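Long-range contacts in extracellular solute-binding protein family 5 (Brucella melitensis, PDB 4ONY), which probably captures peptides or related solutes in the periplasm and hands them to an ABC transporter for import into the cell: residues 255-260 with 270-275; 68-73 with 225-230; 46-51 with 251-256. All coordinates share one frame; numbering follows the deposited sequence.

In the fold
The three contacts gather around one four-stranded mixed sheet, ordered 46-52, 251-257, 226-231, 216-222. Interaction 3 is its parallel edge pairing, joining strands some 200 residues apart, and interaction 2 is nested within the loop so closed, its centre about 8 Å from that of interaction 3. Interaction 1 starts on strand 251-257, where interaction 3 ends, and connects through helix 260-268 toward a second sheet; its centre lies about 8 Å from that of interaction 3 and about 14 Å from that of interaction 2. Each contact includes residues near the polyether P4G. Interactions 2 and 3 tie an early loop and strand to later chain; interaction 1 is a local link out of this sheet.

Interaction 1 (255-260 with 270-275); sequences EYYRNE and GILDIF. With P4G (1-ethoxy-2-(2-ethoxyethoxy)ethane), chain D.
Tyr-257 and Leu-272 reach toward each other tip to tip, the phenol end of one meeting the two methyls of the other. Leu-272 CD2 lies 3.6 Å from Tyr-257 OH, while Leu-272 CD1 approaches Tyr-257 CE1 obliquely at 3.9 Å. Glu-255 joins from the same strand: its chain, extended beyond CG (chi2 -168°), carries the carboxylate out to Leu-272. There Glu-255 OE1 passes 3.8 Å from Leu-272 CD2, the two side chains crossing obliquely, and Ile-271 crosses the glutamate at about a right angle.

No hydrogen bond spans the two segments; van der Waals contacts carry the meeting, several of them of oxygens against methyl groups. Glu-255 OE2 forms a salt bridge with Arg-226. Tyr-257 OH is hydrogen-bonded with Ser-266 and is also close to Glu-255 OE1, at best a weak bond that the geometry does not settle. One face of the Tyr-257 ring receives the polyether, with P4G C3 at 3.5 Å from Tyr-257 CE2.

Farther along, Glu-260 O sits at the edge of the Phe-275 ring, near its plane, 4.3 Å from Phe-275 CE2. The arrangement is a strand-helix-strand connection: Asn-259 caps the start of helix 260-268, a Schellman motif ends it at Gly-270, and the chain then enters strand 274-277 of a different sheet; the P4G pocket lies at the other end of the connection, where Tyr-256 and Tyr-257 line it.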
loop_
_atom_site.group_PDB
_atom_site.type_symbol
_atom_site.label_atom_id
_atom_site.label_comp_id
_atom_site.label_asym_id
_atom_site.label_seq_id
_atom_site.Cartn_x
_atom_site.Cartn_y
_atom_site.Cartn_z
ATOM N N GLU A 255 13.815 -1.875 -17.769
ATOM C CA GLU A 255 13.542 -1.155 -19.012
ATOM C C GLU A 255 12.289 -0.328 -18.921
ATOM O O GLU A 255 11.310 -0.713 -18.243
ATOM C CB GLU A 255 13.432 -2.133 -20.155
ATOM C CG GLU A 255 14.753 -2.803 -20.398
ATOM C CD GLU A 255 14.824 -3.570 -21.674
ATOM O OE1 GLU A 255 13.784 -3.814 -22.333
ATOM O OE2 GLU A 255 15.960 -3.944 -22.018
ATOM N N TYR A 256 12.317 0.821 -19.583
ATOM C CA TYR A 256 11.262 1.776 -19.488
ATOM C C TYR A 256 10.482 1.833 -20.804
ATOM O O TYR A 256 11.083 1.870 -21.865
ATOM C CB TYR A 256 11.856 3.142 -19.109
ATOM C CG TYR A 256 12.216 3.269 -17.627
ATOM C CD1 TYR A 256 13.363 2.679 -17.114
ATOM C CD2 TYR A 256 11.398 3.929 -16.745
ATOM C CE1 TYR A 256 13.696 2.808 -15.771
ATOM C CE2 TYR A 256 11.721 4.063 -15.426
ATOM C CZ TYR A 256 12.878 3.499 -14.940
ATOM O OH TYR A 256 13.215 3.625 -13.615
ATOM N N TYR A 257 9.148 1.808 -20.707
ATOM C CA TYR A 257 8.255 1.771 -21.854
ATOM C C TYR A 257 7.256 2.937 -21.783
ATOM O O TYR A 257 6.940 3.414 -20.703
ATOM C CB TYR A 257 7.495 0.435 -21.910
ATOM C CG TYR A 257 8.405 -0.702 -22.227
ATOM C CD1 TYR A 257 9.188 -1.286 -21.224
ATOM C CD2 TYR A 257 8.593 -1.121 -23.541
ATOM C CE1 TYR A 257 10.097 -2.292 -21.534
ATOM C CE2 TYR A 257 9.494 -2.124 -23.856
ATOM C CZ TYR A 257 10.265 -2.696 -22.842
ATOM O OH TYR A 257 11.185 -3.710 -23.202
ATOM N N ARG A 258 6.762 3.382 -22.934
ATOM C CA ARG A 258 5.878 4.540 -22.953
ATOM C C ARG A 258 4.467 4.182 -22.539
ATOM O O ARG A 258 3.737 5.062 -22.212
ATOM C CB ARG A 258 5.834 5.191 -24.299
ATOM C CG ARG A 258 5.093 4.392 -25.365
ATOM C CD ARG A 258 5.434 4.967 -26.708
ATOM N NE ARG A 258 4.590 4.454 -27.769
ATOM C CZ ARG A 258 4.942 3.565 -28.687
ATOM N NH1 ARG A 258 6.152 3.029 -28.680
ATOM N NH2 ARG A 258 4.045 3.193 -29.617
ATOM N N ASN A 259 4.071 2.913 -22.626
ATOM C CA ASN A 259 2.720 2.487 -22.239
ATOM C C ASN A 259 2.717 0.972 -22.022
ATOM O O ASN A 259 3.700 0.286 -22.320
ATOM C CB ASN A 259 1.627 2.886 -23.304
ATOM C CG ASN A 259 1.862 2.248 -24.672
ATOM O OD1 ASN A 259 2.293 1.100 -24.763
ATOM N ND2 ASN A 259 1.572 3.000 -25.744
ATOM N N GLU A 260 1.611 0.463 -21.499
ATOM C CA GLU A 260 1.518 -0.944 -21.170
ATOM C C GLU A 260 1.501 -1.889 -22.369
ATOM O O GLU A 260 1.954 -3.023 -22.241
ATOM C CB GLU A 260 0.254 -1.180 -20.351
ATOM C CG GLU A 260 0.392 -0.671 -18.936
ATOM C CD GLU A 260 -0.819 -1.080 -18.089
ATOM O OE1 GLU A 260 -1.604 -1.952 -18.561
ATOM O OE2 GLU A 260 -1.012 -0.474 -16.998
ATOM N N GLY A 270 9.824 -12.016 -25.552
ATOM C CA GLY A 270 10.864 -12.645 -24.744
ATOM C C GLY A 270 11.961 -11.689 -24.306
ATOM O O GLY A 270 12.916 -12.100 -23.694
ATOM N N ILE A 271 11.773 -10.405 -24.539
ATOM C CA ILE A 271 12.726 -9.389 -24.103
ATOM C C ILE A 271 12.587 -9.133 -22.620
ATOM O O ILE A 271 13.569 -8.957 -21.952
ATOM C CB ILE A 271 12.547 -8.092 -24.902
ATOM C CG1 ILE A 271 12.796 -8.427 -26.365
ATOM C CG2 ILE A 271 13.524 -7.028 -24.437
ATOM C CD1 ILE A 271 12.434 -7.355 -27.356
ATOM N N LEU A 272 11.354 -9.124 -22.108
ATOM C CA LEU A 272 11.113 -9.047 -20.698
ATOM C C LEU A 272 10.809 -10.445 -20.184
ATOM O O LEU A 272 10.115 -11.206 -20.865
ATOM C CB LEU A 272 9.937 -8.116 -20.421
ATOM C CG LEU A 272 10.111 -6.710 -21.000
ATOM C CD1 LEU A 272 8.878 -5.899 -20.655
ATOM C CD2 LEU A 272 11.390 -6.050 -20.474
ATOM N N ASP A 273 11.285 -10.769 -18.985
ATOM C CA ASP A 273 11.145 -12.125 -18.429
ATOM C C ASP A 273 9.800 -12.358 -17.717
ATOM O O ASP A 273 9.371 -13.477 -17.596
ATOM C CB ASP A 273 12.260 -12.388 -17.419
ATOM C CG ASP A 273 13.649 -12.465 -18.062
ATOM O OD1 ASP A 273 13.786 -13.139 -19.075
ATOM O OD2 ASP A 273 14.589 -11.831 -17.541
ATOM N N ILE A 274 9.166 -11.298 -17.233
ATOM C CA ILE A 274 7.903 -11.393 -16.509
ATOM C C ILE A 274 7.005 -10.231 -16.890
ATOM O O ILE A 274 7.455 -9.262 -17.496
ATOM C CB ILE A 274 8.114 -11.369 -14.970
ATOM C CG1 ILE A 274 8.678 -10.017 -14.513
ATOM C CG2 ILE A 274 9.091 -12.465 -14.510
ATOM C CD1 ILE A 274 8.636 -9.789 -13.027
ATOM N N PHE A 275 5.733 -10.356 -16.555
ATOM C CA PHE A 275 4.769 -9.302 -16.751
ATOM C C PHE A 275 3.787 -9.322 -15.605
ATOM O O PHE A 275 3.072 -10.325 -15.388
ATOM C CB PHE A 275 4.020 -9.445 -18.103
ATOM C CG PHE A 275 3.139 -8.272 -18.426
ATOM C CD1 PHE A 275 1.848 -8.219 -17.936
ATOM C CD2 PHE A 275 3.618 -7.221 -19.170
ATOM C CE1 PHE A 275 1.041 -7.139 -18.151
ATOM C CE2 PHE A 275 2.805 -6.138 -19.439
ATOM C CZ PHE A 275 1.501 -6.097 -18.941
HETATM C C8 P4G D . 19.417 -0.910 -26.748
HETATM C C7 P4G D . 19.166 0.527 -26.290
HETATM O O4 P4G D . 17.801 1.048 -26.363
HETATM C C6 P4G D . 16.637 0.221 -26.145
HETATM C C5 P4G D . 15.811 0.698 -24.937
HETATM O O3 P4G D . 14.697 -0.190 -24.723
HETATM C C4 P4G D . 13.658 0.338 -23.933
HETATM C C3 P4G D . 12.348 -0.153 -24.518
HETATM O O2 P4G D . 11.751 0.834 -25.362
HETATM C C2 P4G D . 10.721 0.303 -26.221
HETATM C C1 P4G D . 11.107 0.067 -27.670
#

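Interaction 2 (68-73 with 225-230); sequences TTARGL and QRIVYK. With P4G (1-ethoxy-2-(2-ethoxyethoxy)ethane), chain D.
The Tyr-229 ring meets the 68-73 loop along its edge: Arg-71 O lies in the ring plane, and Leu-73 CD2 is also at the edge, near that plane. Gly-72 C approaches the ring obliquely, and here a residue without a side chain, at positive phi, lets the backbone pass close to the hydroxyl. The second flat group, the Arg-226 guanidinium at the beginning of the strand, has P4G C7 at its edge, in plane, 3.3 Å from Arg-226 NH1. NH1 itself is hydrogen-bonded to Gln-222 OE1; the approach of C7 is a plain contact.

The Tyr-229 hydroxyl donates a hydrogen bond of 2.7 Å to Arg-71 O, reaching the oxygen at a C=O...donor angle of 131° and tilted 23° from the carbonyl plane. A strand side chain thus holds a loop carbonyl in a largely buried setting. Leu-73 crosses the tyrosine at about a right angle, its CD2 at 3.4 Å from Tyr-229 OH.

Ile-227, two residues back on the same side of the strand, adds the apolar half of the contact. Its chi1 of -177° puts CG1 anti to the backbone N, and the extended chi2 carries Ile-227 CD1 to Ala-70 CB, 3.7 Å away. Its other branch, CG2, lies 4.0 Å from Arg-71 O. The side chain of Arg-71 itself leads away to salt bridges with Asp-76 and Glu-78.

Gln-225 and Arg-226 both face Gln-222, a classic beta bulge in the hairpin of strands 216-222 and 226-231, and these three residues all belong to the pocket where P4G is seen.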
loop_
_atom_site.group_PDB
_atom_site.type_symbol
_atom_site.label_atom_id
_atom_site.label_comp_id
_atom_site.label_asym_id
_atom_site.label_seq_id
_atom_site.Cartn_x
_atom_site.Cartn_y
_atom_site.Cartn_z
ATOM N N THR A 68 11.378 11.489 -11.370
ATOM C CA THR A 68 12.010 10.857 -12.475
ATOM C C THR A 68 13.317 10.215 -12.018
ATOM O O THR A 68 14.348 10.295 -12.699
ATOM C CB THR A 68 12.235 11.857 -13.618
ATOM O OG1 THR A 68 12.975 12.987 -13.129
ATOM C CG2 THR A 68 10.910 12.343 -14.192
ATOM N N THR A 69 13.264 9.583 -10.859
ATOM C CA THR A 69 14.387 8.836 -10.323
ATOM C C THR A 69 14.287 7.351 -10.682
ATOM O O THR A 69 13.214 6.788 -10.662
ATOM C CB THR A 69 14.469 9.032 -8.804
ATOM O OG1 THR A 69 14.772 10.420 -8.534
ATOM C CG2 THR A 69 15.526 8.186 -8.223
ATOM N N ALA A 70 15.404 6.737 -11.032
ATOM C CA ALA A 70 15.405 5.361 -11.443
ATOM C C ALA A 70 14.862 4.449 -10.358
ATOM O O ALA A 70 15.072 4.701 -9.184
ATOM C CB ALA A 70 16.798 4.894 -11.780
ATOM N N ARG A 71 14.176 3.406 -10.788
ATOM C CA ARG A 71 13.694 2.361 -9.921
ATOM C C ARG A 71 14.873 1.514 -9.453
ATOM O O ARG A 71 15.877 1.379 -10.151
ATOM C CB ARG A 71 12.710 1.437 -10.688
ATOM C CG ARG A 71 11.416 2.098 -11.156
ATOM C CD ARG A 71 10.440 2.340 -10.025
ATOM N NE ARG A 71 10.127 1.043 -9.411
ATOM C CZ ARG A 71 9.208 0.178 -9.844
ATOM N NH1 ARG A 71 8.403 0.485 -10.864
ATOM N NH2 ARG A 71 9.060 -0.993 -9.212
ATOM N N GLY A 72 14.704 0.908 -8.295
ATOM C CA GLY A 72 15.593 -0.142 -7.809
ATOM C C GLY A 72 16.629 0.345 -6.784
ATOM O O GLY A 72 17.285 -0.480 -6.148
ATOM N N LEU A 73 16.765 1.641 -6.590
ATOM C CA LEU A 73 17.822 2.155 -5.740
ATOM C C LEU A 73 17.478 2.014 -4.263
ATOM O O LEU A 73 18.316 1.587 -3.459
ATOM C CB LEU A 73 18.138 3.617 -6.082
ATOM C CG LEU A 73 18.643 3.848 -7.494
ATOM C CD1 LEU A 73 18.539 5.330 -7.849
ATOM C CD2 LEU A 73 20.097 3.401 -7.616
ATOM N N GLN A 225 15.296 5.046 -20.729
ATOM C CA GLN A 225 15.323 3.761 -21.419
ATOM C C GLN A 225 15.600 2.520 -20.545
ATOM O O GLN A 225 14.841 1.543 -20.622
ATOM C CB GLN A 225 16.335 3.799 -22.534
ATOM C CG GLN A 225 16.020 4.874 -23.567
ATOM C CD GLN A 225 16.915 4.723 -24.792
ATOM O OE1 GLN A 225 18.112 4.961 -24.736
ATOM N NE2 GLN A 225 16.335 4.297 -25.885
ATOM N N ARG A 226 16.663 2.553 -19.752
ATOM C CA ARG A 226 17.141 1.361 -19.074
ATOM C C ARG A 226 18.179 1.669 -18.020
ATOM O O ARG A 226 19.071 2.503 -18.237
ATOM C CB ARG A 226 17.792 0.416 -20.111
ATOM C CG ARG A 226 18.298 -0.909 -19.536
ATOM C CD ARG A 226 19.115 -1.681 -20.570
ATOM N NE ARG A 226 18.293 -2.174 -21.665
ATOM C CZ ARG A 226 18.367 -1.764 -22.938
ATOM N NH1 ARG A 226 19.218 -0.821 -23.325
ATOM N NH2 ARG A 226 17.574 -2.335 -23.845
ATOM N N ILE A 227 18.038 1.017 -16.875
ATOM C CA ILE A 227 19.089 0.957 -15.847
ATOM C C ILE A 227 19.478 -0.531 -15.620
ATOM O O ILE A 227 18.636 -1.373 -15.542
ATOM C CB ILE A 227 18.689 1.661 -14.530
ATOM C CG1 ILE A 227 19.835 1.619 -13.536
ATOM C CG2 ILE A 227 17.460 1.029 -13.846
ATOM C CD1 ILE A 227 19.693 2.605 -12.385
ATOM N N VAL A 228 20.765 -0.839 -15.639
ATOM C CA VAL A 228 21.258 -2.207 -15.485
ATOM C C VAL A 228 21.992 -2.279 -14.129
ATOM O O VAL A 228 22.906 -1.506 -13.863
ATOM C CB VAL A 228 22.217 -2.612 -16.618
ATOM C CG1 VAL A 228 22.730 -4.034 -16.472
ATOM C CG2 VAL A 228 21.570 -2.482 -17.992
ATOM N N TYR A 229 21.554 -3.212 -13.300
ATOM C CA TYR A 229 22.196 -3.532 -12.065
ATOM C C TYR A 229 23.006 -4.840 -12.210
ATOM O O TYR A 229 22.517 -5.818 -12.757
ATOM C CB TYR A 229 21.145 -3.738 -10.990
ATOM C CG TYR A 229 20.404 -2.491 -10.624
ATOM C CD1 TYR A 229 20.935 -1.620 -9.686
ATOM C CD2 TYR A 229 19.176 -2.176 -11.190
ATOM C CE1 TYR A 229 20.296 -0.473 -9.316
ATOM C CE2 TYR A 229 18.509 -1.010 -10.823
ATOM C CZ TYR A 229 19.086 -0.162 -9.879
ATOM O OH TYR A 229 18.475 0.997 -9.458
ATOM N N LYS A 230 24.216 -4.840 -11.683
ATOM C CA LYS A 230 25.034 -6.028 -11.587
ATOM C C LYS A 230 25.300 -6.371 -10.109
ATOM O O LYS A 230 25.625 -5.485 -9.320
ATOM C CB LYS A 230 26.339 -5.839 -12.354
ATOM C CG LYS A 230 26.147 -6.246 -13.795
ATOM C CD LYS A 230 27.375 -6.012 -14.676
ATOM C CE LYS A 230 26.894 -5.804 -16.103
ATOM N NZ LYS A 230 28.043 -5.833 -17.051
HETATM C C8 P4G D . 19.417 -0.910 -26.748
HETATM C C7 P4G D . 19.166 0.527 -26.290
HETATM O O4 P4G D . 17.801 1.048 -26.363
HETATM C C6 P4G D . 16.637 0.221 -26.145
HETATM C C5 P4G D . 15.811 0.698 -24.937
HETATM O O3 P4G D . 14.697 -0.190 -24.723
HETATM C C4 P4G D . 13.658 0.338 -23.933
HETATM C C3 P4G D . 12.348 -0.153 -24.518
HETATM O O2 P4G D . 11.751 0.834 -25.362
HETATM C C2 P4G D . 10.721 0.303 -26.221
HETATM C C1 P4G D . 11.107 0.067 -27.670
#

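Interaction 3 (46-51 with 251-256); sequences SLTVGV and KISIEY. With P4G (1-ethoxy-2-(2-ethoxyethoxy)ethane), chain D.
Val-51 lays a methyl over one face of the Tyr-256 ring, the two side chains side by side and pointing the same way. Its CG1 stands anti to the carbonyl carbon (chi1 -58°), which leaves CG2 between the backbone N and the carbonyl carbon. From there Val-51 CG2 makes a CH-pi contact, 3.6 Å from the Tyr-256 centroid and 21° off the ring normal, displaced toward the rim. Val-51 CG1 turns instead to Ile-254 CG2 at 4.1 Å, and on the same face Val-49 CG2 rests beside Ile-254 CG1 at 4.0 Å.

The other face of the sheet is more polar. Thr-48 CG2 packs 4.0 Å from Glu-255 CD. One water joins three groups of the pair: it is hydrogen-bonded to Ser-253 OG at 2.6 Å and more distantly to Thr-48 OG1, and it donates to Leu-47 O.

A parallel backbone ladder sets this register. Leu-47, Val-49 and Val-51 offer their N-H groups to Lys-251, Ser-253 and Glu-255, while Leu-47 O and Val-49 O accept from Ser-253 and Glu-255. The shortest of these bonds, Val-51 N to Glu-255 O, measures 2.8 Å. The longest, Leu-47 N to Lys-251 O, measures 3.0 Å. The strand directions differ by 27°.

A second shell reaches the pair at two places. At the end of its segment Tyr-256 has its OH hydrogen-bonded by Arg-71 N and its ring met by that of Phe-55; within the other strand, Thr-48 N donates to Asp-273 OD2. Strand 46-52 is an outermost strand of the mixed sheet within the chain; strand 251-257 lies between it and antiparallel strand 226-231, then runs on toward helix 260-268.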
loop_
_atom_site.group_PDB
_atom_site.type_symbol
_atom_site.label_atom_id
_atom_site.label_comp_id
_atom_site.label_asym_id
_atom_site.label_seq_id
_atom_site.Cartn_x
_atom_site.Cartn_y
_atom_site.Cartn_z
ATOM N N SER A 46 20.105 -13.686 -15.373
ATOM C CA SER A 46 19.599 -12.340 -15.246
ATOM C C SER A 46 18.072 -12.273 -15.226
ATOM O O SER A 46 17.386 -13.237 -15.575
ATOM C CB SER A 46 20.149 -11.511 -16.417
ATOM O OG SER A 46 19.594 -11.992 -17.614
ATOM N N LEU A 47 17.577 -11.102 -14.841
ATOM C CA LEU A 47 16.157 -10.786 -14.863
ATOM C C LEU A 47 16.011 -9.442 -15.569
ATOM O O LEU A 47 16.789 -8.533 -15.302
ATOM C CB LEU A 47 15.626 -10.675 -13.451
ATOM C CG LEU A 47 14.158 -10.245 -13.306
ATOM C CD1 LEU A 47 13.261 -11.385 -13.731
ATOM C CD2 LEU A 47 13.830 -9.800 -11.883
ATOM N N THR A 48 15.088 -9.351 -16.510
ATOM C CA THR A 48 14.786 -8.118 -17.214
ATOM C C THR A 48 13.303 -7.827 -17.044
ATOM O O THR A 48 12.456 -8.694 -17.317
ATOM C CB THR A 48 15.173 -8.219 -18.714
ATOM O OG1 THR A 48 16.561 -8.558 -18.816
ATOM C CG2 THR A 48 14.958 -6.893 -19.434
ATOM N N VAL A 49 12.983 -6.660 -16.492
ATOM C CA VAL A 49 11.587 -6.307 -16.248
ATOM C C VAL A 49 11.314 -4.968 -16.865
ATOM O O VAL A 49 12.252 -4.194 -17.052
ATOM C CB VAL A 49 11.258 -6.242 -14.750
ATOM C CG1 VAL A 49 11.604 -7.562 -14.081
ATOM C CG2 VAL A 49 12.047 -5.127 -14.054
ATOM N N GLY A 50 10.040 -4.697 -17.144
ATOM C CA GLY A 50 9.608 -3.437 -17.735
ATOM C C GLY A 50 8.786 -2.605 -16.765
ATOM O O GLY A 50 8.107 -3.150 -15.899
ATOM N N VAL A 51 8.869 -1.288 -16.889
ATOM C CA VAL A 51 7.982 -0.346 -16.168
ATOM C C VAL A 51 7.536 0.733 -17.146
ATOM O O VAL A 51 8.257 1.028 -18.109
ATOM C CB VAL A 51 8.649 0.358 -14.944
ATOM C CG1 VAL A 51 9.151 -0.659 -13.940
ATOM C CG2 VAL A 51 9.832 1.225 -15.356
ATOM N N LYS A 251 22.324 -10.230 -12.498
ATOM C CA LYS A 251 22.081 -8.990 -13.227
ATOM C C LYS A 251 20.593 -8.741 -13.282
ATOM O O LYS A 251 19.822 -9.674 -13.534
ATOM C CB LYS A 251 22.611 -9.101 -14.658
ATOM C CG LYS A 251 22.401 -7.836 -15.462
ATOM C CD LYS A 251 23.292 -7.798 -16.688
ATOM C CE LYS A 251 22.724 -8.704 -17.758
ATOM N NZ LYS A 251 23.394 -8.367 -19.052
ATOM N N ILE A 252 20.191 -7.490 -13.057
ATOM C CA ILE A 252 18.775 -7.083 -13.152
ATOM C C ILE A 252 18.707 -5.817 -13.986
ATOM O O ILE A 252 19.359 -4.833 -13.647
ATOM C CB ILE A 252 18.137 -6.799 -11.780
ATOM C CG1 ILE A 252 18.169 -8.065 -10.923
ATOM C CG2 ILE A 252 16.697 -6.278 -11.968
ATOM C CD1 ILE A 252 17.781 -7.903 -9.460
ATOM N N SER A 253 17.962 -5.871 -15.099
ATOM C CA SER A 253 17.755 -4.705 -15.975
ATOM C C SER A 253 16.313 -4.286 -15.867
ATOM O O SER A 253 15.396 -5.110 -15.937
ATOM C CB SER A 253 18.129 -5.011 -17.436
ATOM O OG SER A 253 19.423 -5.615 -17.548
ATOM N N ILE A 254 16.123 -3.001 -15.629
ATOM C CA ILE A 254 14.809 -2.380 -15.617
ATOM C C ILE A 254 14.699 -1.476 -16.854
ATOM O O ILE A 254 15.414 -0.457 -16.974
ATOM C CB ILE A 254 14.610 -1.571 -14.318
ATOM C CG1 ILE A 254 14.944 -2.467 -13.120
ATOM C CG2 ILE A 254 13.191 -1.010 -14.229
ATOM C CD1 ILE A 254 14.751 -1.802 -11.756
ATOM N N GLU A 255 13.815 -1.875 -17.769
ATOM C CA GLU A 255 13.542 -1.155 -19.012
ATOM C C GLU A 255 12.289 -0.328 -18.921
ATOM O O GLU A 255 11.310 -0.713 -18.243
ATOM C CB GLU A 255 13.432 -2.133 -20.155
ATOM C CG GLU A 255 14.753 -2.803 -20.398
ATOM C CD GLU A 255 14.824 -3.570 -21.674
ATOM O OE1 GLU A 255 13.784 -3.814 -22.333
ATOM O OE2 GLU A 255 15.960 -3.944 -22.018
ATOM N N TYR A 256 12.317 0.821 -19.583
ATOM C CA TYR A 256 11.262 1.776 -19.488
ATOM C C TYR A 256 10.482 1.833 -20.804
ATOM O O TYR A 256 11.083 1.870 -21.865
ATOM C CB TYR A 256 11.856 3.142 -19.109
ATOM C CG TYR A 256 12.216 3.269 -17.627
ATOM C CD1 TYR A 256 13.363 2.679 -17.114
ATOM C CD2 TYR A 256 11.398 3.929 -16.745
ATOM C CE1 TYR A 256 13.696 2.808 -15.771
ATOM C CE2 TYR A 256 11.721 4.063 -15.426
ATOM C CZ TYR A 256 12.878 3.499 -14.940
ATOM O OH TYR A 256 13.215 3.625 -13.615
HETATM C C8 P4G D . 19.417 -0.910 -26.748
HETATM C C7 P4G D . 19.166 0.527 -26.290
HETATM O O4 P4G D . 17.801 1.048 -26.363
HETATM C C6 P4G D . 16.637 0.221 -26.145
HETATM C C5 P4G D . 15.811 0.698 -24.937
HETATM O O3 P4G D . 14.697 -0.190 -24.723
HETATM C C4 P4G D . 13.658 0.338 -23.933
HETATM C C3 P4G D . 12.348 -0.153 -24.518
HETATM O O2 P4G D . 11.751 0.834 -25.362
HETATM C C2 P4G D . 10.721 0.303 -26.221
HETATM C C1 P4G D . 11.107 0.067 -27.670
HETATM O O HOH W 1 19.311 -8.174 -17.251
#